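Local coordinates for putative rubredoxin reductase (Rhodopseudomonas palustris, PDB 3FG2), which probably passes electrons from NADH through its bound FAD to a ferredoxin that serves the cytochrome P450 CYP199A2, at residues Ile75-Val80 / Leu90-Gly94; Ile82-Arg87 / Tyr99-Leu104; Val341-Gly345 / Gln391-Phe397. One frame throughout, in Å; residues are numbered along the deposited sequence.

Interaction 1 of 3, residues Ile75-Val80 / Leu90-Gly94. With FAD (flavin-adenine dinucleotide), chain B.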
loop_
_atom_site.group_PDB
_atom_site.type_symbol
_atom_site.label_atom_id
_atom_site.label_comp_id
_atom_site.label_asym_id
_atom_site.label_seq_id
_atom_site.Cartn_x
_atom_site.Cartn_y
_atom_site.Cartn_z
ATOM N N ILE A 75 -22.000 -3.644 7.616
ATOM C CA ILE A 75 -22.048 -3.873 9.057
ATOM C C ILE A 75 -20.903 -3.218 9.826
ATOM O O ILE A 75 -19.735 -3.577 9.655
ATOM C CB ILE A 75 -22.015 -5.380 9.379
ATOM C CG1 ILE A 75 -23.136 -6.102 8.634
ATOM C CG2 ILE A 75 -22.149 -5.590 10.882
ATOM C CD1 ILE A 75 -23.105 -7.598 8.814
ATOM N N SER A 76 -21.246 -2.273 10.694
ATOM C CA SER A 76 -20.248 -1.583 11.498
ATOM C C SER A 76 -19.802 -2.468 12.663
ATOM O O SER A 76 -20.265 -2.300 13.791
ATOM C CB SER A 76 -20.823 -0.272 12.032
ATOM O OG SER A 76 -19.834 0.473 12.720
ATOM N N ASP A 77 -18.905 -3.413 12.382
ATOM C CA ASP A 77 -18.399 -4.322 13.405
ATOM C C ASP A 77 -17.000 -4.829 13.050
ATOM O O ASP A 77 -16.331 -4.266 12.184
ATOM C CB ASP A 77 -19.345 -5.512 13.566
ATOM C CG ASP A 77 -19.445 -5.984 15.003
ATOM O OD1 ASP A 77 -20.041 -5.249 15.818
ATOM O OD2 ASP A 77 -18.925 -7.075 15.322
ATOM N N ARG A 78 -16.569 -5.898 13.716
ATOM C CA ARG A 78 -15.251 -6.484 13.476
ATOM C C ARG A 78 -15.272 -7.998 13.705
ATOM O O ARG A 78 -15.858 -8.464 14.679
ATOM C CB ARG A 78 -14.230 -5.844 14.422
ATOM C CG ARG A 78 -12.854 -6.479 14.396
ATOM C CD ARG A 78 -11.993 -5.976 15.551
ATOM N NE ARG A 78 -10.661 -6.584 15.559
ATOM C CZ ARG A 78 -9.685 -6.269 14.708
ATOM N NH1 ARG A 78 -9.883 -5.343 13.776
ATOM N NH2 ARG A 78 -8.514 -6.890 14.783
ATOM N N MET A 79 -14.651 -8.772 12.816
ATOM C CA MET A 79 -14.621 -10.218 13.018
ATOM C C MET A 79 -13.492 -10.513 13.995
ATOM O O MET A 79 -12.445 -9.866 13.954
ATOM C CB MET A 79 -14.398 -10.990 11.702
ATOM C CG MET A 79 -12.964 -11.046 11.175
ATOM S SD MET A 79 -12.506 -12.692 10.490
ATOM C CE MET A 79 -13.284 -12.676 8.993
ATOM N N VAL A 80 -13.717 -11.476 14.883
ATOM C CA VAL A 80 -12.723 -11.844 15.879
ATOM C C VAL A 80 -12.391 -13.331 15.832
ATOM O O VAL A 80 -11.334 -13.752 16.299
ATOM C CB VAL A 80 -13.216 -11.508 17.293
ATOM C CG1 VAL A 80 -13.384 -10.004 17.441
ATOM C CG2 VAL A 80 -14.542 -12.205 17.556
ATOM N N LEU A 90 -17.770 -15.146 13.577
ATOM C CA LEU A 90 -17.977 -14.628 14.924
ATOM C C LEU A 90 -17.487 -13.183 15.039
ATOM O O LEU A 90 -16.285 -12.929 15.015
ATOM C CB LEU A 90 -17.221 -15.527 15.906
ATOM C CG LEU A 90 -17.605 -15.579 17.385
ATOM C CD1 LEU A 90 -16.902 -16.776 18.018
ATOM C CD2 LEU A 90 -17.232 -14.282 18.098
ATOM N N LEU A 91 -18.415 -12.240 15.161
ATOM C CA LEU A 91 -18.049 -10.831 15.281
ATOM C C LEU A 91 -17.672 -10.495 16.718
ATOM O O LEU A 91 -17.765 -11.341 17.609
ATOM C CB LEU A 91 -19.209 -9.926 14.850
ATOM C CG LEU A 91 -19.787 -10.025 13.439
ATOM C CD1 LEU A 91 -20.774 -8.879 13.239
ATOM C CD2 LEU A 91 -18.680 -9.953 12.406
ATOM N N ALA A 92 -17.258 -9.249 16.940
ATOM C CA ALA A 92 -16.863 -8.793 18.269
ATOM C C ALA A 92 -18.066 -8.297 19.067
ATOM O O ALA A 92 -18.041 -8.290 20.296
ATOM C CB ALA A 92 -15.828 -7.686 18.148
ATOM N N SER A 93 -19.112 -7.877 18.366
ATOM C CA SER A 93 -20.320 -7.389 19.020
ATOM C C SER A 93 -21.022 -8.544 19.719
ATOM O O SER A 93 -22.013 -8.347 20.425
ATOM C CB SER A 93 -21.271 -6.778 17.990
ATOM O OG SER A 93 -21.646 -7.742 17.019
ATOM N N GLY A 94 -20.501 -9.750 19.513
ATOM C CA GLY A 94 -21.093 -10.929 20.114
ATOM C C GLY A 94 -21.951 -11.647 19.091
ATOM O O GLY A 94 -22.207 -12.847 19.202
HETATM P PA FAD B . -6.958 -1.853 3.448
HETATM O O1A FAD B . -5.938 -1.593 4.497
HETATM O O2A FAD B . -7.380 -0.869 2.620
HETATM O O5B FAD B . -8.181 -2.128 4.339
HETATM C C5B FAD B . -8.237 -3.153 5.381
HETATM C C4B FAD B . -9.526 -2.826 6.166
HETATM O O4B FAD B . -9.892 -4.042 6.923
HETATM C C3B FAD B . -9.402 -1.706 7.216
HETATM O O3B FAD B . -10.403 -0.738 7.213
HETATM C C2B FAD B . -9.222 -2.491 8.485
HETATM O O2B FAD B . -9.490 -1.756 9.639
HETATM C C1B FAD B . -10.222 -3.589 8.277
HETATM N N9A FAD B . -10.066 -4.805 9.079
HETATM C C8A FAD B . -8.890 -5.396 9.465
HETATM N N7A FAD B . -9.076 -6.488 10.197
HETATM C C5A FAD B . -10.430 -6.623 10.297
HETATM C C6A FAD B . -11.274 -7.630 10.980
HETATM N N6A FAD B . -10.806 -8.648 11.664
HETATM N N1A FAD B . -12.633 -7.428 10.852
HETATM C C2A FAD B . -13.166 -6.376 10.145
HETATM N N3A FAD B . -12.467 -5.415 9.495
HETATM C C4A FAD B . -11.098 -5.581 9.599
HETATM N N1 FAD B . -1.177 2.110 -3.038
HETATM C C2 FAD B . -1.014 2.558 -4.282
HETATM O O2 FAD B . -1.047 1.819 -5.219
HETATM N N3 FAD B . -0.796 3.946 -4.568
HETATM C C4 FAD B . -0.749 4.893 -3.560
HETATM O O4 FAD B . -0.567 6.064 -3.841
HETATM C C4X FAD B . -0.930 4.414 -2.193
HETATM N N5 FAD B . -0.903 5.296 -1.164
HETATM C C5X FAD B . -1.088 4.812 0.119
HETATM C C6 FAD B . -1.070 5.755 1.186
HETATM C C7 FAD B . -1.252 5.369 2.498
HETATM C C7M FAD B . -1.225 6.413 3.597
HETATM C C8 FAD B . -1.469 3.953 2.817
HETATM C C8M FAD B . -1.679 3.458 4.231
HETATM C C9 FAD B . -1.485 3.009 1.769
HETATM C C9A FAD B . -1.299 3.424 0.428
HETATM N N10 FAD B . -1.319 2.507 -0.705
HETATM C C10 FAD B . -1.146 2.969 -1.979
HETATM C "C1'" FAD B . -1.544 1.070 -0.410
HETATM C "C2'" FAD B . -3.065 0.732 -0.485
HETATM O "O2'" FAD B . -3.752 1.598 0.390
HETATM C "C3'" FAD B . -3.239 -0.718 -0.083
HETATM O "O3'" FAD B . -2.550 -1.555 -1.006
HETATM C "C4'" FAD B . -4.715 -1.078 -0.076
HETATM O "O4'" FAD B . -5.439 -0.230 0.854
HETATM C "C5'" FAD B . -4.854 -2.523 0.335
HETATM O "O5'" FAD B . -6.399 -2.846 0.373
HETATM P P FAD B . -6.925 -3.809 1.399
HETATM O O1P FAD B . -8.441 -3.844 1.052
HETATM O O2P FAD B . -6.291 -5.050 1.400
HETATM O O3P FAD B . -6.743 -3.265 2.748
#
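One carboxylate oxygen, Asp-77 OD2, gathers several backbone amides at the point where the chain enters the hairpin: Ser-93 N donates to it at 3.2 Å, Ala-92 N at 3.2 Å in a weak bond, and Arg-78 N of its own segment at 3.1 Å. The carboxylate thus ties the turn after Leu-91 to the run-in of the facing strand. Beyond it the backbones pair as antiparallel strands: Val-80 N gives a nearly straight bond to Leu-90 O (3.0 Å), Ala-92 N a weak one to Arg-78 O (2.8 Å), and Met-79 and Leu-91 form the non-hydrogen-bonded pair between them, CA to CA 4.2 Å, with diverging side chains. Val-80 packs against Leu-90 (CG2 to CD2 3.4 Å) and Ala-92 (CG1 to CB 3.4 Å). Met-79 keeps its backbone polar groups for the cofactor: its N donates to FAD N1A (3.1 Å) and its O accepts from FAD N6A (3.1 Å), so these two adenine nitrogens are met by main-chain atoms of one residue. The Arg-78 guanidinium lies with one face toward the adenine and forms a salt bridge with Asp-34. The hairpin of strands 79-83 and 88-91 follows directly on strand 72-75, an outermost strand of the parallel FAD-domain sheet, and Ile-75 and Leu-91 both rest on its neighbour, strand 29-32.

Interaction 2 of 3, residues Ile82-Arg87 / Tyr99-Leu104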
loop_
_atom_site.group_PDB
_atom_site.type_symbol
_atom_site.label_atom_id
_atom_site.label_comp_id
_atom_site.label_asym_id
_atom_site.label_seq_id
_atom_site.Cartn_x
_atom_site.Cartn_y
_atom_site.Cartn_z
ATOM N N ILE A 82 -13.333 -17.310 13.511
ATOM C CA ILE A 82 -13.939 -17.988 12.373
ATOM C C ILE A 82 -14.220 -19.464 12.666
ATOM O O ILE A 82 -13.303 -20.230 12.982
ATOM C CB ILE A 82 -13.035 -17.923 11.134
ATOM C CG1 ILE A 82 -12.787 -16.468 10.741
ATOM C CG2 ILE A 82 -13.686 -18.685 9.985
ATOM C CD1 ILE A 82 -11.798 -16.319 9.620
ATOM N N ASP A 83 -15.490 -19.856 12.560
ATOM C CA ASP A 83 -15.881 -21.244 12.794
ATOM C C ASP A 83 -16.000 -21.906 11.432
ATOM O O ASP A 83 -17.079 -21.945 10.845
ATOM C CB ASP A 83 -17.232 -21.316 13.512
ATOM C CG ASP A 83 -17.608 -22.740 13.911
ATOM O OD1 ASP A 83 -17.008 -23.699 13.374
ATOM O OD2 ASP A 83 -18.514 -22.898 14.757
ATOM N N ARG A 84 -14.883 -22.410 10.927
ATOM C CA ARG A 84 -14.869 -23.043 9.620
ATOM C C ARG A 84 -15.840 -24.209 9.525
ATOM O O ARG A 84 -16.583 -24.318 8.550
ATOM C CB ARG A 84 -13.457 -23.517 9.283
ATOM C CG ARG A 84 -12.455 -22.396 9.098
ATOM C CD ARG A 84 -11.040 -22.949 9.046
ATOM N NE ARG A 84 -10.853 -23.892 7.950
ATOM C CZ ARG A 84 -9.808 -24.703 7.839
ATOM N NH1 ARG A 84 -8.855 -24.684 8.761
ATOM N NH2 ARG A 84 -9.710 -25.523 6.802
ATOM N N GLU A 85 -15.839 -25.076 10.534
ATOM C CA GLU A 85 -16.726 -26.235 10.526
ATOM C C GLU A 85 -18.194 -25.818 10.457
ATOM O O GLU A 85 -18.965 -26.367 9.673
ATOM C CB GLU A 85 -16.484 -27.104 11.763
ATOM C CG GLU A 85 -17.349 -28.364 11.811
ATOM C CD GLU A 85 -17.106 -29.213 13.056
ATOM O OE1 GLU A 85 -17.159 -28.663 14.180
ATOM O OE2 GLU A 85 -16.868 -30.435 12.912
ATOM N N GLY A 86 -18.577 -24.843 11.273
ATOM C CA GLY A 86 -19.954 -24.384 11.274
ATOM C C GLY A 86 -20.188 -23.270 10.274
ATOM O O GLY A 86 -21.284 -22.711 10.202
ATOM N N ARG A 87 -19.150 -22.960 9.501
ATOM C CA ARG A 87 -19.198 -21.906 8.493
ATOM C C ARG A 87 -19.879 -20.660 9.033
ATOM O O ARG A 87 -20.743 -20.071 8.384
ATOM C CB ARG A 87 -19.908 -22.414 7.237
ATOM C CG ARG A 87 -19.128 -23.516 6.529
ATOM C CD ARG A 87 -19.932 -24.179 5.422
ATOM N NE ARG A 87 -20.322 -23.239 4.376
ATOM C CZ ARG A 87 -20.932 -23.595 3.250
ATOM N NH1 ARG A 87 -21.221 -24.870 3.027
ATOM N NH2 ARG A 87 -21.249 -22.679 2.346
ATOM N N TYR A 99 -22.115 -18.147 6.648
ATOM C CA TYR A 99 -21.680 -17.689 5.346
ATOM C C TYR A 99 -21.588 -18.836 4.355
ATOM O O TYR A 99 -21.369 -19.988 4.740
ATOM C CB TYR A 99 -20.319 -16.979 5.462
ATOM C CG TYR A 99 -19.176 -17.857 5.946
ATOM C CD1 TYR A 99 -18.608 -18.822 5.115
ATOM C CD2 TYR A 99 -18.684 -17.739 7.245
ATOM C CE1 TYR A 99 -17.588 -19.649 5.563
ATOM C CE2 TYR A 99 -17.663 -18.562 7.702
ATOM C CZ TYR A 99 -17.124 -19.515 6.858
ATOM O OH TYR A 99 -16.134 -20.349 7.313
ATOM N N GLY A 100 -21.786 -18.510 3.080
ATOM C CA GLY A 100 -21.669 -19.504 2.032
ATOM C C GLY A 100 -20.195 -19.494 1.677
ATOM O O GLY A 100 -19.536 -20.535 1.615
ATOM N N HIS A 101 -19.680 -18.288 1.449
ATOM C CA HIS A 101 -18.271 -18.093 1.137
ATOM C C HIS A 101 -17.774 -16.879 1.917
ATOM O O HIS A 101 -18.455 -15.849 1.995
ATOM C CB HIS A 101 -18.064 -17.882 -0.366
ATOM C CG HIS A 101 -16.659 -18.144 -0.817
ATOM N ND1 HIS A 101 -15.629 -17.255 -0.602
ATOM C CD2 HIS A 101 -16.100 -19.228 -1.405
ATOM C CE1 HIS A 101 -14.496 -17.780 -1.034
ATOM N NE2 HIS A 101 -14.754 -18.978 -1.524
ATOM N N LEU A 102 -16.593 -17.021 2.510
ATOM C CA LEU A 102 -15.976 -15.961 3.306
ATOM C C LEU A 102 -14.788 -15.327 2.585
ATOM O O LEU A 102 -13.872 -16.026 2.143
ATOM C CB LEU A 102 -15.511 -16.524 4.657
ATOM C CG LEU A 102 -14.695 -15.599 5.566
ATOM C CD1 LEU A 102 -15.499 -14.349 5.878
ATOM C CD2 LEU A 102 -14.321 -16.334 6.853
ATOM N N VAL A 103 -14.810 -14.005 2.470
ATOM C CA VAL A 103 -13.729 -13.273 1.818
ATOM C C VAL A 103 -12.944 -12.459 2.850
ATOM O O VAL A 103 -13.490 -11.564 3.501
ATOM C CB VAL A 103 -14.277 -12.314 0.728
ATOM C CG1 VAL A 103 -13.168 -11.408 0.218
ATOM C CG2 VAL A 103 -14.861 -13.116 -0.425
ATOM N N LEU A 104 -11.662 -12.781 3.001
ATOM C CA LEU A 104 -10.797 -12.073 3.945
ATOM C C LEU A 104 -10.058 -10.951 3.229
ATOM O O LEU A 104 -9.283 -11.196 2.302
ATOM C CB LEU A 104 -9.785 -13.032 4.575
ATOM C CG LEU A 104 -10.417 -14.163 5.390
ATOM C CD1 LEU A 104 -9.337 -15.065 5.968
ATOM C CD2 LEU A 104 -11.277 -13.554 6.502
HETATM O O HOH W 1 -15.361 -22.479 6.371
#
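Arg-87 lays its CB over the face of the Tyr-99 ring, 4.2 Å from the centroid and 21° off the ring normal, a CH-pi contact. The two residues are also joined through the backbone, Tyr-99 N donating to Arg-87 O at 2.9 Å, while the guanidinium reaches on along the second segment with weak bonds from Arg-87 NE to Tyr-99 O (3.4 Å) and from Arg-87 NH2 to Gly-100 O (2.8 Å). At the far end of the ring, Tyr-99 OH donates to a water at 2.5 Å, and that water donates to Arg-84 O at 3.1 Å. The turn that presents these groups is held by an Asx motif, Gly-86 N to Asp-83 OD1 at 2.9 Å. Ile-82 closes the apolar side, its CD1 lying 3.7 Å from Leu-102 CD2 and 4.2 Å from Leu-104 CD2. These leucines belong to strand 101-104, flanked in the parallel sheet by strands 4-7 and 270-272; the end of strand 79-83 thus packs on that sheet of the Rossmann-type FAD domain, while the turn meets the residues leading into strand 101-104. Apolar contacts lie on the strand side, whereas at the turn Arg-87 side-chain donors and, through water, the Tyr-99 hydroxyl serve main-chain carbonyls.

Interaction 3 of 3, residues Val341-Gly345 / Gln391-Phe397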
loop_
_atom_site.group_PDB
_atom_site.type_symbol
_atom_site.label_atom_id
_atom_site.label_comp_id
_atom_site.label_asym_id
_atom_site.label_seq_id
_atom_site.Cartn_x
_atom_site.Cartn_y
_atom_site.Cartn_z
ATOM N N VAL A 341 20.092 -1.286 -15.653
ATOM C CA VAL A 341 19.145 -0.174 -15.670
ATOM C C VAL A 341 19.530 0.871 -16.708
ATOM O O VAL A 341 20.663 1.336 -16.744
ATOM C CB VAL A 341 19.055 0.510 -14.284
ATOM C CG1 VAL A 341 18.078 1.697 -14.337
ATOM C CG2 VAL A 341 18.603 -0.497 -13.247
ATOM N N VAL A 342 18.571 1.232 -17.553
ATOM C CA VAL A 342 18.788 2.226 -18.600
ATOM C C VAL A 342 17.915 3.445 -18.328
ATOM O O VAL A 342 16.743 3.313 -17.986
ATOM C CB VAL A 342 18.407 1.671 -19.993
ATOM C CG1 VAL A 342 18.481 2.776 -21.026
ATOM C CG2 VAL A 342 19.329 0.522 -20.375
ATOM N N ILE A 343 18.489 4.630 -18.484
ATOM C CA ILE A 343 17.737 5.857 -18.265
ATOM C C ILE A 343 17.185 6.390 -19.580
ATOM O O ILE A 343 17.916 6.513 -20.563
ATOM C CB ILE A 343 18.623 6.975 -17.648
ATOM C CG1 ILE A 343 19.041 6.602 -16.222
ATOM C CG2 ILE A 343 17.872 8.308 -17.671
ATOM C CD1 ILE A 343 17.888 6.460 -15.265
ATOM N N ARG A 344 15.892 6.693 -19.607
ATOM C CA ARG A 344 15.286 7.269 -20.800
ATOM C C ARG A 344 14.817 8.642 -20.363
ATOM O O ARG A 344 14.144 8.771 -19.336
ATOM C CB ARG A 344 14.086 6.458 -21.294
ATOM C CG ARG A 344 13.407 7.076 -22.524
ATOM C CD ARG A 344 12.276 6.198 -23.040
ATOM N NE ARG A 344 12.488 5.806 -24.433
ATOM C CZ ARG A 344 12.036 6.483 -25.478
ATOM N NH1 ARG A 344 11.334 7.588 -25.288
ATOM N NH2 ARG A 344 12.298 6.068 -26.709
ATOM N N GLY A 345 15.174 9.662 -21.138
ATOM C CA GLY A 345 14.783 11.013 -20.793
ATOM C C GLY A 345 15.920 11.703 -20.069
ATOM O O GLY A 345 17.082 11.351 -20.259
ATOM N N GLN A 391 17.296 0.455 -27.250
ATOM C CA GLN A 391 16.093 1.126 -27.717
ATOM C C GLN A 391 15.478 2.030 -26.645
ATOM O O GLN A 391 14.990 3.122 -26.940
ATOM C CB GLN A 391 15.069 0.081 -28.159
ATOM C CG GLN A 391 15.509 -0.720 -29.367
ATOM C CD GLN A 391 14.569 -1.864 -29.689
ATOM O OE1 GLN A 391 14.529 -2.341 -30.821
ATOM N NE2 GLN A 391 13.817 -2.321 -28.695
ATOM N N ALA A 392 15.505 1.567 -25.402
ATOM C CA ALA A 392 14.948 2.315 -24.287
ATOM C C ALA A 392 15.602 3.675 -24.126
ATOM O O ALA A 392 14.934 4.658 -23.822
ATOM C CB ALA A 392 15.099 1.516 -22.996
ATOM N N ALA A 393 16.911 3.729 -24.332
ATOM C CA ALA A 393 17.644 4.973 -24.179
ATOM C C ALA A 393 17.492 5.901 -25.369
ATOM O O ALA A 393 17.674 7.107 -25.242
ATOM C CB ALA A 393 19.115 4.678 -23.939
ATOM N N ASP A 394 17.137 5.334 -26.517
ATOM C CA ASP A 394 16.990 6.090 -27.760
ATOM C C ASP A 394 15.681 6.873 -27.911
ATOM O O ASP A 394 14.639 6.307 -28.269
ATOM C CB ASP A 394 17.154 5.133 -28.941
ATOM C CG ASP A 394 17.147 5.848 -30.272
ATOM O OD1 ASP A 394 17.171 7.100 -30.270
ATOM O OD2 ASP A 394 17.123 5.158 -31.316
ATOM N N LEU A 395 15.745 8.181 -27.674
ATOM C CA LEU A 395 14.556 9.026 -27.774
ATOM C C LEU A 395 13.968 9.084 -29.170
ATOM O O LEU A 395 12.897 9.654 -29.361
ATOM C CB LEU A 395 14.852 10.448 -27.293
ATOM C CG LEU A 395 15.047 10.603 -25.788
ATOM C CD1 LEU A 395 15.368 12.052 -25.449
ATOM C CD2 LEU A 395 13.785 10.147 -25.074
ATOM N N SER A 396 14.662 8.506 -30.147
ATOM C CA SER A 396 14.151 8.491 -31.516
ATOM C C SER A 396 13.435 7.161 -31.740
ATOM O O SER A 396 12.852 6.927 -32.798
ATOM C CB SER A 396 15.284 8.664 -32.536
ATOM O OG SER A 396 16.082 7.494 -32.633
ATOM N N PHE A 397 13.495 6.285 -30.736
ATOM C CA PHE A 397 12.809 5.002 -30.811
ATOM C C PHE A 397 11.391 5.280 -30.347
ATOM O O PHE A 397 11.176 5.659 -29.194
ATOM C CB PHE A 397 13.450 3.966 -29.889
ATOM C CG PHE A 397 12.825 2.598 -30.000
ATOM C CD1 PHE A 397 13.065 1.796 -31.116
ATOM C CD2 PHE A 397 11.968 2.126 -29.008
ATOM C CE1 PHE A 397 12.460 0.547 -31.245
ATOM C CE2 PHE A 397 11.354 0.876 -29.128
ATOM C CZ PHE A 397 11.600 0.085 -30.248
HETATM O O HOH W 2 17.788 9.085 -23.143
#
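Val-342 opens the contact, turning its CG1 onto the end of the helix, 3.5 Å from Ala-393 CB and 4.1 Å from Ala-392 CB. Ile-343 points away, toward helix 184-196, and adds little beyond its carbonyl. Arg-344 dominates: its buried side chain, extended through its first two torsions, runs past the helix terminus, where NE donates weakly to Ala-392 O (2.8 Å) and NH2 weakly to Phe-397 O (2.8 Å), while Leu-395 CD2 covers one guanidinium face, 3.5 Å from NH1. At Gly-345, where the chain turns a corner, a water bridges N (3.3 Å, weak) and Ala-393 O (2.9 Å). The receiving loop is shaped by a type I turn, Phe-397 N to Asp-394 O at 2.7 Å, and an Asx turn in which Asp-394 OD1 accepts from Ser-396 N at 2.9 Å. Arg-344 thus bridges a helix-end carbonyl and a loop carbonyl where edge strand 340-344 of the antiparallel sheet meets helix 389-393 in the reductase C-terminal domain.

Interactions 1 and 2 are neighbours, with centres 14 Å apart, and share strand 79-83; their segments alternate along the chain, 75-80, 82-87, 90-94, 99-104. They meet where Met-79 CE packs 3.3 Å from Leu-104 CD2, so the residue that pairs with the adenine by its backbone also sends its side chain to the parallel-sheet strand 101-104. Together they join the three-stranded antiparallel sheet to the parallel sheet within one FAD-binding domain. Interaction 3 comes later in the sequence, on the other side of the chain's centre, with its centre 53 Å from that of interaction 1 and 51 Å from that of interaction 2. It belongs to the C-terminal reductase domain, remote from the adenine end of the cofactor.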